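Local coordinates for putrescine aminotransferase (Halomonas elongata DSM 2581, PDB 6GWI), which probably transfers amino groups from amines such as putrescine to carbonyl acceptors, using bound pyridoxal-5'-phosphate as cofactor, at residues A439-A442 / L443-A447; Q182-W185 / F186-R190; V329-K332 / N333-L337; E195-G198 / Q199-E203. All coordinates share one frame; numbering follows the deposited sequence.

Interaction 1 (A439-A442 / L443-A447); sequences ARRA and LDETA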
loop_
_atom_site.group_PDB
_atom_site.type_symbol
_atom_site.label_atom_id
_atom_site.label_comp_id
_atom_site.label_asym_id
_atom_site.label_seq_id
_atom_site.Cartn_x
_atom_site.Cartn_y
_atom_site.Cartn_z
ATOM N N ALA B 439 8.146 33.294 4.601
ATOM C CA ALA B 439 8.383 32.741 5.929
ATOM C C ALA B 439 8.587 33.850 6.953
ATOM O O ALA B 439 7.970 33.844 8.025
ATOM C CB ALA B 439 9.595 31.809 5.893
ATOM N N ARG B 440 9.437 34.829 6.629
ATOM C CA ARG B 440 9.722 35.902 7.574
ATOM C C ARG B 440 8.465 36.706 7.880
ATOM O O ARG B 440 8.220 37.082 9.032
ATOM C CB ARG B 440 10.801 36.824 7.011
ATOM C CG ARG B 440 11.293 37.875 7.993
ATOM C CD ARG B 440 12.352 38.768 7.363
ATOM N NE ARG B 440 13.513 38.023 6.882
ATOM C CZ ARG B 440 14.589 37.725 7.601
ATOM N NH1 ARG B 440 14.684 38.095 8.872
ATOM N NH2 ARG B 440 15.580 37.046 7.038
ATOM N N ARG B 441 7.652 36.977 6.855
ATOM C CA ARG B 441 6.399 37.692 7.066
ATOM C C ARG B 441 5.499 36.940 8.037
ATOM O O ARG B 441 4.917 37.540 8.948
ATOM C CB ARG B 441 5.700 37.904 5.722
ATOM C CG ARG B 441 4.512 38.851 5.759
ATOM C CD ARG B 441 4.076 39.220 4.343
ATOM N NE ARG B 441 5.184 39.763 3.560
ATOM C CZ ARG B 441 5.224 39.799 2.231
ATOM N NH1 ARG B 441 4.217 39.317 1.514
ATOM N NH2 ARG B 441 6.281 40.313 1.617
ATOM N N ALA B 442 5.387 35.619 7.870
ATOM C CA ALA B 442 4.579 34.821 8.786
ATOM C C ALA B 442 5.204 34.782 10.175
ATOM O O ALA B 442 4.490 34.809 11.184
ATOM C CB ALA B 442 4.410 33.406 8.234
ATOM N N LEU B 443 6.534 34.715 10.248
ATOM C CA LEU B 443 7.197 34.752 11.546
ATOM C C LEU B 443 6.946 36.083 12.241
ATOM O O LEU B 443 6.661 36.121 13.443
ATOM C CB LEU B 443 8.693 34.503 11.380
ATOM C CG LEU B 443 9.127 33.096 10.970
ATOM C CD1 LEU B 443 10.593 33.119 10.565
ATOM C CD2 LEU B 443 8.897 32.101 12.092
ATOM N N ASP B 444 7.048 37.189 11.498
ATOM C CA ASP B 444 6.716 38.494 12.057
ATOM C C ASP B 444 5.307 38.494 12.639
ATOM O O ASP B 444 5.090 38.921 13.778
ATOM C CB ASP B 444 6.839 39.579 10.985
ATOM C CG ASP B 444 8.266 39.791 10.523
ATOM O OD1 ASP B 444 9.198 39.342 11.220
ATOM O OD2 ASP B 444 8.453 40.421 9.461
ATOM N N GLU B 445 4.329 38.024 11.858
ATOM C CA GLU B 445 2.944 38.036 12.316
ATOM C C GLU B 445 2.727 37.056 13.463
ATOM O O GLU B 445 1.899 37.313 14.345
ATOM C CB GLU B 445 1.999 37.723 11.152
ATOM C CG GLU B 445 1.940 38.832 10.101
ATOM C CD GLU B 445 1.437 38.360 8.744
ATOM O OE1 GLU B 445 1.201 37.145 8.570
ATOM O OE2 GLU B 445 1.273 39.214 7.847
ATOM N N THR B 446 3.457 35.937 13.472
ATOM C CA THR B 446 3.370 35.004 14.590
ATOM C C THR B 446 3.885 35.642 15.875
ATOM O O THR B 446 3.228 35.582 16.920
ATOM C CB THR B 446 4.164 33.732 14.279
ATOM O OG1 THR B 446 3.650 33.119 13.091
ATOM C CG2 THR B 446 4.080 32.746 15.440
ATOM N N ALA B 447 5.068 36.258 15.814
ATOM C CA ALA B 447 5.648 36.859 17.008
ATOM C C ALA B 447 4.755 37.961 17.562
ATOM O O ALA B 447 4.568 38.063 18.779
ATOM C CB ALA B 447 7.042 37.404 16.698
#
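Thr-446 turns back on Ala-442 on the buried side of this helical turn, and the carbonyl oxygen of Ala-442 is gripped twice. Thr-446 N donates to Ala-442 O in the ordinary i to i+4 way, while Thr-446 OG1 donates to Ala-442 O at 2.7 Å, from 40° above the carbonyl plane and from the face opposite the amide. The hydroxyl can reach back because OG1 stands beside its own backbone N (chi1 -59°), which sends CG2 the other way. Next to it Leu-443 CG settles 3.3 Å from Ala-439 O, and its side chain continues onto Leu-379 and Leu-381 of strand 376-381. Both segments belong to the C-terminal helix 429-450 of this class-III aminotransferase, whose buried face packs on helix 397-407 through Cys-401 and Leu-404. The outer face is looser. Arg-440 and Asp-444 touch through CG and OD2 at 4.1 Å, but their charged ends part: Arg-440 NH2 bonds Ser-360 O and Asp-444 OD1 bonds His-364 NE2. Were Asp-444 replaced by an alanine, His-364 NE2 would probably lose this acceptor. Arg-441 and Glu-445 run side by side, with Arg-441 CG 3.9 Å from Glu-445 OE2 and the guanidinium and carboxylate planes 57° apart; Glu-445 OE1 is taken by Asn-408 ND2, and the exposed guanidinium of Arg-441 lies beyond the reach of a salt bridge to it.

Interaction 2 (Q182-W185 / F186-R190); sequences QPYW and FGEGR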
loop_
_atom_site.group_PDB
_atom_site.type_symbol
_atom_site.label_atom_id
_atom_site.label_comp_id
_atom_site.label_asym_id
_atom_site.label_seq_id
_atom_site.Cartn_x
_atom_site.Cartn_y
_atom_site.Cartn_z
ATOM N N GLN B 182 16.232 9.456 20.009
ATOM C CA GLN B 182 16.474 10.058 18.706
ATOM C C GLN B 182 17.610 11.073 18.778
ATOM O O GLN B 182 17.765 11.768 19.787
ATOM C CB GLN B 182 15.210 10.754 18.190
ATOM C CG GLN B 182 14.660 11.806 19.143
ATOM C CD GLN B 182 13.587 12.677 18.516
ATOM O OE1 GLN B 182 13.431 12.716 17.293
ATOM N NE2 GLN B 182 12.856 13.401 19.353
ATOM N N PRO B 183 18.417 11.210 17.717
ATOM C CA PRO B 183 19.529 12.183 17.749
ATOM C C PRO B 183 19.076 13.617 17.476
ATOM O O PRO B 183 19.548 14.288 16.554
ATOM C CB PRO B 183 20.467 11.637 16.663
ATOM C CG PRO B 183 19.550 10.992 15.671
ATOM C CD PRO B 183 18.420 10.398 16.483
ATOM N N TYR B 184 18.163 14.109 18.316
ATOM C CA TYR B 184 17.577 15.445 18.176
ATOM C C TYR B 184 18.250 16.388 19.167
ATOM O O TYR B 184 17.802 16.543 20.303
ATOM C CB TYR B 184 16.072 15.379 18.412
ATOM C CG TYR B 184 15.325 16.685 18.242
ATOM C CD1 TYR B 184 15.863 17.740 17.515
ATOM C CD2 TYR B 184 14.062 16.852 18.801
ATOM C CE1 TYR B 184 15.168 18.926 17.358
ATOM C CE2 TYR B 184 13.363 18.028 18.648
ATOM C CZ TYR B 184 13.917 19.061 17.928
ATOM O OH TYR B 184 13.206 20.229 17.781
ATOM N N TRP B 185 19.311 17.065 18.718
ATOM C CA TRP B 185 20.116 17.854 19.645
ATOM C C TRP B 185 19.328 19.025 20.224
ATOM O O TRP B 185 19.346 19.254 21.440
ATOM C CB TRP B 185 21.383 18.368 18.958
ATOM C CG TRP B 185 22.249 19.168 19.893
ATOM C CD1 TRP B 185 23.109 18.675 20.833
ATOM C CD2 TRP B 185 22.320 20.596 19.995
ATOM N NE1 TRP B 185 23.716 19.707 21.506
ATOM C CE2 TRP B 185 23.249 20.897 21.013
ATOM C CE3 TRP B 185 21.692 21.651 19.324
ATOM C CZ2 TRP B 185 23.566 22.205 21.373
ATOM C CZ3 TRP B 185 22.009 22.951 19.684
ATOM C CH2 TRP B 185 22.937 23.215 20.699
ATOM N N PHE B 186 18.646 19.799 19.375
ATOM C CA PHE B 186 18.008 21.008 19.879
ATOM C C PHE B 186 16.965 20.672 20.936
ATOM O O PHE B 186 16.884 21.335 21.977
ATOM C CB PHE B 186 17.366 21.812 18.750
ATOM C CG PHE B 186 16.861 23.161 19.194
ATOM C CD1 PHE B 186 15.606 23.295 19.768
ATOM C CD2 PHE B 186 17.652 24.290 19.057
ATOM C CE1 PHE B 186 15.148 24.532 20.188
ATOM C CE2 PHE B 186 17.198 25.529 19.473
ATOM C CZ PHE B 186 15.945 25.650 20.039
ATOM N N GLY B 187 16.155 19.641 20.689
ATOM C CA GLY B 187 15.084 19.317 21.609
ATOM C C GLY B 187 15.525 18.544 22.830
ATOM O O GLY B 187 14.924 18.688 23.900
ATOM N N GLU B 188 16.578 17.729 22.707
ATOM C CA GLU B 188 16.890 16.759 23.744
ATOM C C GLU B 188 18.360 16.679 24.130
ATOM O O GLU B 188 18.701 15.853 24.983
ATOM C CB GLU B 188 16.422 15.360 23.296
ATOM C CG GLU B 188 14.949 15.296 22.916
ATOM C CD GLU B 188 14.465 13.881 22.662
ATOM O OE1 GLU B 188 15.210 12.929 22.972
ATOM O OE2 GLU B 188 13.342 13.723 22.139
ATOM N N GLY B 189 19.237 17.499 23.554
ATOM C CA GLY B 189 20.658 17.320 23.773
ATOM C C GLY B 189 21.450 18.578 24.062
ATOM O O GLY B 189 22.685 18.533 24.096
ATOM N N ARG B 190 20.770 19.703 24.274
ATOM C CA ARG B 190 21.495 20.956 24.454
ATOM C C ARG B 190 22.265 20.991 25.764
ATOM O O ARG B 190 22.999 21.953 26.012
ATOM C CB ARG B 190 20.536 22.146 24.383
ATOM C CG ARG B 190 19.813 22.274 23.054
ATOM C CD ARG B 190 19.634 23.726 22.642
ATOM N NE ARG B 190 18.986 24.521 23.680
ATOM C CZ ARG B 190 17.673 24.577 23.881
ATOM N NH1 ARG B 190 16.844 23.874 23.120
ATOM N NH2 ARG B 190 17.187 25.334 24.855
HETATM O O HOH W 1 17.614 11.885 22.746
HETATM O O HOH W 2 14.296 10.348 22.147
#
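Tyr-184 lays one face of its ring against the backbone of Gly-187, at the start of the short helix 185-188 that follows strand 177-180 of the parallel sheet in this class-III aminotransferase. Tyr-184 holds the N-cap position. Gly-187 CA sits 3.8 Å from the centroid of the Tyr-184 ring, 18° off its normal, a CH-pi contact over the face that depends on glycine, since a beta carbon there would collide with the ring. The Tyr-184 hydroxyl leaves the turn and bonds Glu-380. The ring runs alongside Phe-186, pointing the same way, with Tyr-184 CE1 3.9 Å from Phe-186 CB.

Trp-185 is crossed at about a right angle by Arg-190. Arg-190 CG lies 3.9 Å from the centroid of the six-membered ring of Trp-185, almost on the normal, so the aliphatic part of the arginine makes the CH-pi contact. Beyond it the chain bends at chi2 and chi3 and carries the guanidinium, turned 67° from the indole plane, back to Phe-186, where Arg-190 NH1 donates to Phe-186 O at 2.8 Å. Trp-185 NE1 is satisfied by Met-192 O.

Gln-182 and Glu-188 also meet nearly at right angles, their amide and carboxylate planes 69° apart. Two waters link the backbone of Gln-182 to Glu-188 OE1, one donating to Gln-182 O and the other accepting from Gln-182 N. Directly between the side chains, Gln-182 NE2 donates to Glu-188 OE2 at 2.8 Å; OE2 lies close to the amide plane of Gln-182, whereas NE2 comes to it from well above the carboxylate plane.

Interaction 3 (V329-K332 / N333-L337); sequences VALK and NLELL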
loop_
_atom_site.group_PDB
_atom_site.type_symbol
_atom_site.label_atom_id
_atom_site.label_comp_id
_atom_site.label_asym_id
_atom_site.label_seq_id
_atom_site.Cartn_x
_atom_site.Cartn_y
_atom_site.Cartn_z
ATOM N N VAL B 329 6.316 5.616 -15.214
ATOM C CA VAL B 329 6.462 6.992 -14.750
ATOM C C VAL B 329 7.688 7.137 -13.859
ATOM O O VAL B 329 8.442 8.111 -13.974
ATOM C CB VAL B 329 5.176 7.436 -14.027
ATOM C CG1 VAL B 329 5.419 8.680 -13.188
ATOM C CG2 VAL B 329 4.089 7.705 -15.041
ATOM N N ALA B 330 7.887 6.200 -12.931
ATOM C CA ALA B 330 9.065 6.252 -12.071
ATOM C C ALA B 330 10.347 6.192 -12.893
ATOM O O ALA B 330 11.297 6.945 -12.636
ATOM C CB ALA B 330 9.017 5.108 -11.058
ATOM N N LEU B 331 10.400 5.294 -13.874
ATOM C CA LEU B 331 11.577 5.194 -14.728
ATOM C C LEU B 331 11.875 6.526 -15.406
ATOM O O LEU B 331 13.026 6.975 -15.443
ATOM C CB LEU B 331 11.371 4.100 -15.774
ATOM C CG LEU B 331 12.492 3.931 -16.804
ATOM C CD1 LEU B 331 13.805 3.538 -16.136
ATOM C CD2 LEU B 331 12.090 2.906 -17.856
ATOM N N LYS B 332 10.851 7.156 -15.981
ATOM C CA LYS B 332 11.075 8.421 -16.672
ATOM C C LYS B 332 11.512 9.499 -15.688
ATOM O O LYS B 332 12.376 10.324 -16.003
ATOM C CB LYS B 332 9.809 8.844 -17.414
ATOM C CG LYS B 332 10.020 9.968 -18.421
ATOM C CD LYS B 332 10.991 9.524 -19.515
ATOM C CE LYS B 332 10.705 10.191 -20.848
ATOM N NZ LYS B 332 11.817 9.971 -21.819
ATOM N N ASN B 333 10.927 9.498 -14.488
ATOM C CA ASN B 333 11.327 10.448 -13.455
ATOM C C ASN B 333 12.806 10.300 -13.114
ATOM O O ASN B 333 13.543 11.291 -13.061
ATOM C CB ASN B 333 10.454 10.248 -12.213
ATOM C CG ASN B 333 10.875 11.124 -11.053
ATOM O OD1 ASN B 333 10.712 12.341 -11.087
ATOM N ND2 ASN B 333 11.405 10.501 -10.007
ATOM N N LEU B 334 13.268 9.064 -12.900
ATOM C CA LEU B 334 14.683 8.850 -12.611
ATOM C C LEU B 334 15.564 9.299 -13.774
ATOM O O LEU B 334 16.610 9.922 -13.562
ATOM C CB LEU B 334 14.946 7.380 -12.287
ATOM C CG LEU B 334 14.210 6.795 -11.081
ATOM C CD1 LEU B 334 14.542 5.319 -10.945
ATOM C CD2 LEU B 334 14.570 7.550 -9.811
ATOM N N GLU B 335 15.173 8.970 -15.010
ATOM C CA GLU B 335 15.968 9.366 -16.171
ATOM C C GLU B 335 16.092 10.883 -16.264
ATOM O O GLU B 335 17.150 11.407 -16.634
ATOM C CB GLU B 335 15.346 8.807 -17.451
ATOM C CG GLU B 335 15.493 7.303 -17.617
ATOM C CD GLU B 335 14.574 6.736 -18.689
ATOM O OE1 GLU B 335 13.668 7.460 -19.153
ATOM O OE2 GLU B 335 14.752 5.558 -19.062
ATOM N N LEU B 336 15.011 11.603 -15.954
ATOM C CA LEU B 336 15.046 13.061 -15.994
ATOM C C LEU B 336 15.895 13.617 -14.857
ATOM O O LEU B 336 16.733 14.502 -15.070
ATOM C CB LEU B 336 13.625 13.615 -15.916
ATOM C CG LEU B 336 12.759 13.393 -17.155
ATOM C CD1 LEU B 336 11.313 13.738 -16.852
ATOM C CD2 LEU B 336 13.279 14.220 -18.320
ATOM N N LEU B 337 15.697 13.105 -13.638
ATOM C CA LEU B 337 16.509 13.550 -12.512
ATOM C C LEU B 337 17.989 13.422 -12.834
ATOM O O LEU B 337 18.787 14.304 -12.497
ATOM C CB LEU B 337 16.181 12.736 -11.260
ATOM C CG LEU B 337 14.899 13.081 -10.505
ATOM C CD1 LEU B 337 14.574 11.990 -9.494
ATOM C CD2 LEU B 337 15.035 14.426 -9.823
#
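Glu-335 lies back along its own helix, spreading its carboxylate between Leu-331 and Lys-332 one turn earlier. The helix is 324-339 of the class-III aminotransferase fold, packed against helices 66-78 and 91-103, and successive i to i+4 backbone bonds, such as Glu-335 N to Leu-331 O at 3.0 Å, join the two segments.

Conformation decides how the carboxylate is shared. Glu-335 CG stands opposite its carbonyl carbon (chi1 -71°) and the chain is extended beyond it, which directs the acid toward the preceding turn. Leu-331 swings its CG away from its backbone N (chi1 176°), and that branch point comes to 3.6 Å from Glu-335 OE2, the two side chains crossing at a slant. The Leu-331 side chain also touches Arg-95 and Lys-99 of helix 91-103.

Lys-332 takes a similar first torsion but bends at chi2 and again at chi3. The bends fold it across Glu-335 at about a right angle, its CD 3.4 Å from Glu-335 OE1. Lys-332 NZ stays 4.1 Å from Glu-335 OE1, opposite charges near each other but beyond a salt bridge. Without the carboxylate, as with an alanine at Glu-335, the Lys-332 ammonium is likely to lose its neighbouring negative charge and the flank of Leu-331 some of its cover.

On the buried side Asn-333 reaches away from the turn, OD1 bonding Ser-289, close to the PLP-binding Lys-285 in sequence. The Leu-334 side chain packs on Leu-96 and Leu-100, while its CG sits 3.3 Å from Ala-330 O.

Interaction 4 (E195-G198 / Q199-E203); sequences EAFG and QTCAE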
loop_
_atom_site.group_PDB
_atom_site.type_symbol
_atom_site.label_atom_id
_atom_site.label_comp_id
_atom_site.label_asym_id
_atom_site.label_seq_id
_atom_site.Cartn_x
_atom_site.Cartn_y
_atom_site.Cartn_z
ATOM N N GLU B 195 28.636 17.071 19.309
ATOM C CA GLU B 195 29.480 15.897 19.103
ATOM C C GLU B 195 29.233 14.849 20.182
ATOM O O GLU B 195 29.024 13.669 19.879
ATOM C CB GLU B 195 30.956 16.303 19.065
ATOM C CG GLU B 195 31.916 15.119 18.991
ATOM C CD GLU B 195 33.347 15.531 18.692
ATOM O OE1 GLU B 195 33.569 16.704 18.325
ATOM O OE2 GLU B 195 34.253 14.681 18.829
ATOM N N ALA B 196 29.271 15.258 21.454
ATOM C CA ALA B 196 29.045 14.310 22.541
ATOM C C ALA B 196 27.634 13.738 22.488
ATOM O O ALA B 196 27.428 12.547 22.753
ATOM C CB ALA B 196 29.292 14.983 23.891
ATOM N N PHE B 197 26.648 14.571 22.152
ATOM C CA PHE B 197 25.274 14.091 22.066
ATOM C C PHE B 197 25.133 13.014 20.999
ATOM O O PHE B 197 24.495 11.980 21.230
ATOM C CB PHE B 197 24.335 15.257 21.773
ATOM C CG PHE B 197 22.884 14.874 21.748
ATOM C CD1 PHE B 197 22.251 14.450 22.902
ATOM C CD2 PHE B 197 22.155 14.942 20.576
ATOM C CE1 PHE B 197 20.918 14.103 22.889
ATOM C CE2 PHE B 197 20.818 14.593 20.556
ATOM C CZ PHE B 197 20.200 14.174 21.714
ATOM N N GLY B 198 25.722 13.236 19.823
ATOM C CA GLY B 198 25.645 12.235 18.773
ATOM C C GLY B 198 26.185 10.889 19.213
ATOM O O GLY B 198 25.627 9.843 18.874
ATOM N N GLN B 199 27.269 10.897 19.988
ATOM C CA GLN B 199 27.858 9.645 20.447
ATOM C C GLN B 199 26.989 8.980 21.506
ATOM O O GLN B 199 26.863 7.750 21.527
ATOM C CB GLN B 199 29.270 9.912 20.968
ATOM C CG GLN B 199 30.204 10.430 19.882
ATOM C CD GLN B 199 31.527 10.930 20.415
ATOM O OE1 GLN B 199 31.635 11.319 21.578
ATOM N NE2 GLN B 199 32.546 10.924 19.565
ATOM N N THR B 200 26.366 9.771 22.380
ATOM C CA THR B 200 25.435 9.210 23.353
ATOM C C THR B 200 24.279 8.499 22.658
ATOM O O THR B 200 23.905 7.381 23.028
ATOM C CB THR B 200 24.906 10.319 24.263
ATOM O OG1 THR B 200 25.992 10.900 24.992
ATOM C CG2 THR B 200 23.870 9.781 25.240
ATOM N N CYS B 201 23.708 9.130 21.631
ATOM C CA CYS B 201 22.569 8.529 20.942
ATOM C C CYS B 201 22.974 7.284 20.163
ATOM O O CYS B 201 22.164 6.359 20.021
ATOM C CB CYS B 201 21.917 9.574 20.041
ATOM S SG CYS B 201 21.169 10.910 21.002
ATOM N N ALA B 202 24.206 7.239 19.648
ATOM C CA ALA B 202 24.715 6.008 19.051
ATOM C C ALA B 202 24.930 4.931 20.110
ATOM O O ALA B 202 24.654 3.751 19.868
ATOM C CB ALA B 202 26.017 6.282 18.299
ATOM N N GLU B 203 25.448 5.312 21.283
ATOM C CA GLU B 203 25.648 4.336 22.349
ATOM C C GLU B 203 24.324 3.760 22.833
ATOM O O GLU B 203 24.285 2.631 23.333
ATOM C CB GLU B 203 26.412 4.970 23.513
ATOM C CG GLU B 203 26.668 4.028 24.690
ATOM C CD GLU B 203 27.290 2.701 24.277
ATOM O OE1 GLU B 203 28.003 2.661 23.251
ATOM O OE2 GLU B 203 27.068 1.695 24.984
#
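Helix 194-212, which follows the short helix 185-188 in the chain, places Phe-197 and Cys-201 one turn apart on its buried side, where they form a sulfur-aromatic contact. Cys-201 SG stands over one face of the Phe-197 ring, 3.7 Å from the centroid and 20° off the normal, shifted toward the rim so that CZ is the nearest ring atom at 3.5 Å. The two first torsions make this possible: the phenyl group swings away from its backbone N (chi1 -177°), and SG sits beside the nitrogen of Cys-201, reaching back down the helix. Both residues also touch Arg-181, and Cys-201 meets Tyr-238 of helix 238-248.

The backbone keeps the regular i to i+4 hydrogen bonding of an alpha helix, and Thr-200 adds a side-chain bond to it. Ala-196 O accepts from Thr-200 N at 3.0 Å and from Thr-200 OG1 at 3.1 Å, the hydroxyl coming from well above the carbonyl plane. On the exposed flank Glu-195 and Gln-199 run side by side, the carboxylate and amide planes 87° apart, with Glu-195 OE2 still 4.2 Å from Gln-199 NE2, while Gln-199 CG rests 3.4 Å from Glu-195 O.

In the fold
Interactions 1, 3 and 4 are successive turns within single helices, whereas interaction 2 is a cap and turn at the start of a short helix. Each has a buried and a more open flank. The buried chemistry of the three helical contacts differs: a threonine hydroxyl in interaction 1, asparagine and leucines in interaction 3, sulfur over a ring in interaction 4. Interaction 2, nearer the surface, sets aromatic faces against backbone and arginine. Only interactions 2 and 4 touch, their centres about 10 Å apart: the Phe-197 ring packs on Gly-189, Tyr-184 and Trp-185, with Gly-189 CA 3.3 Å from Phe-197 CE1. Interaction 3 lies across the chain's centre from both, and interaction 1 lies farthest out, on the C-terminal helix.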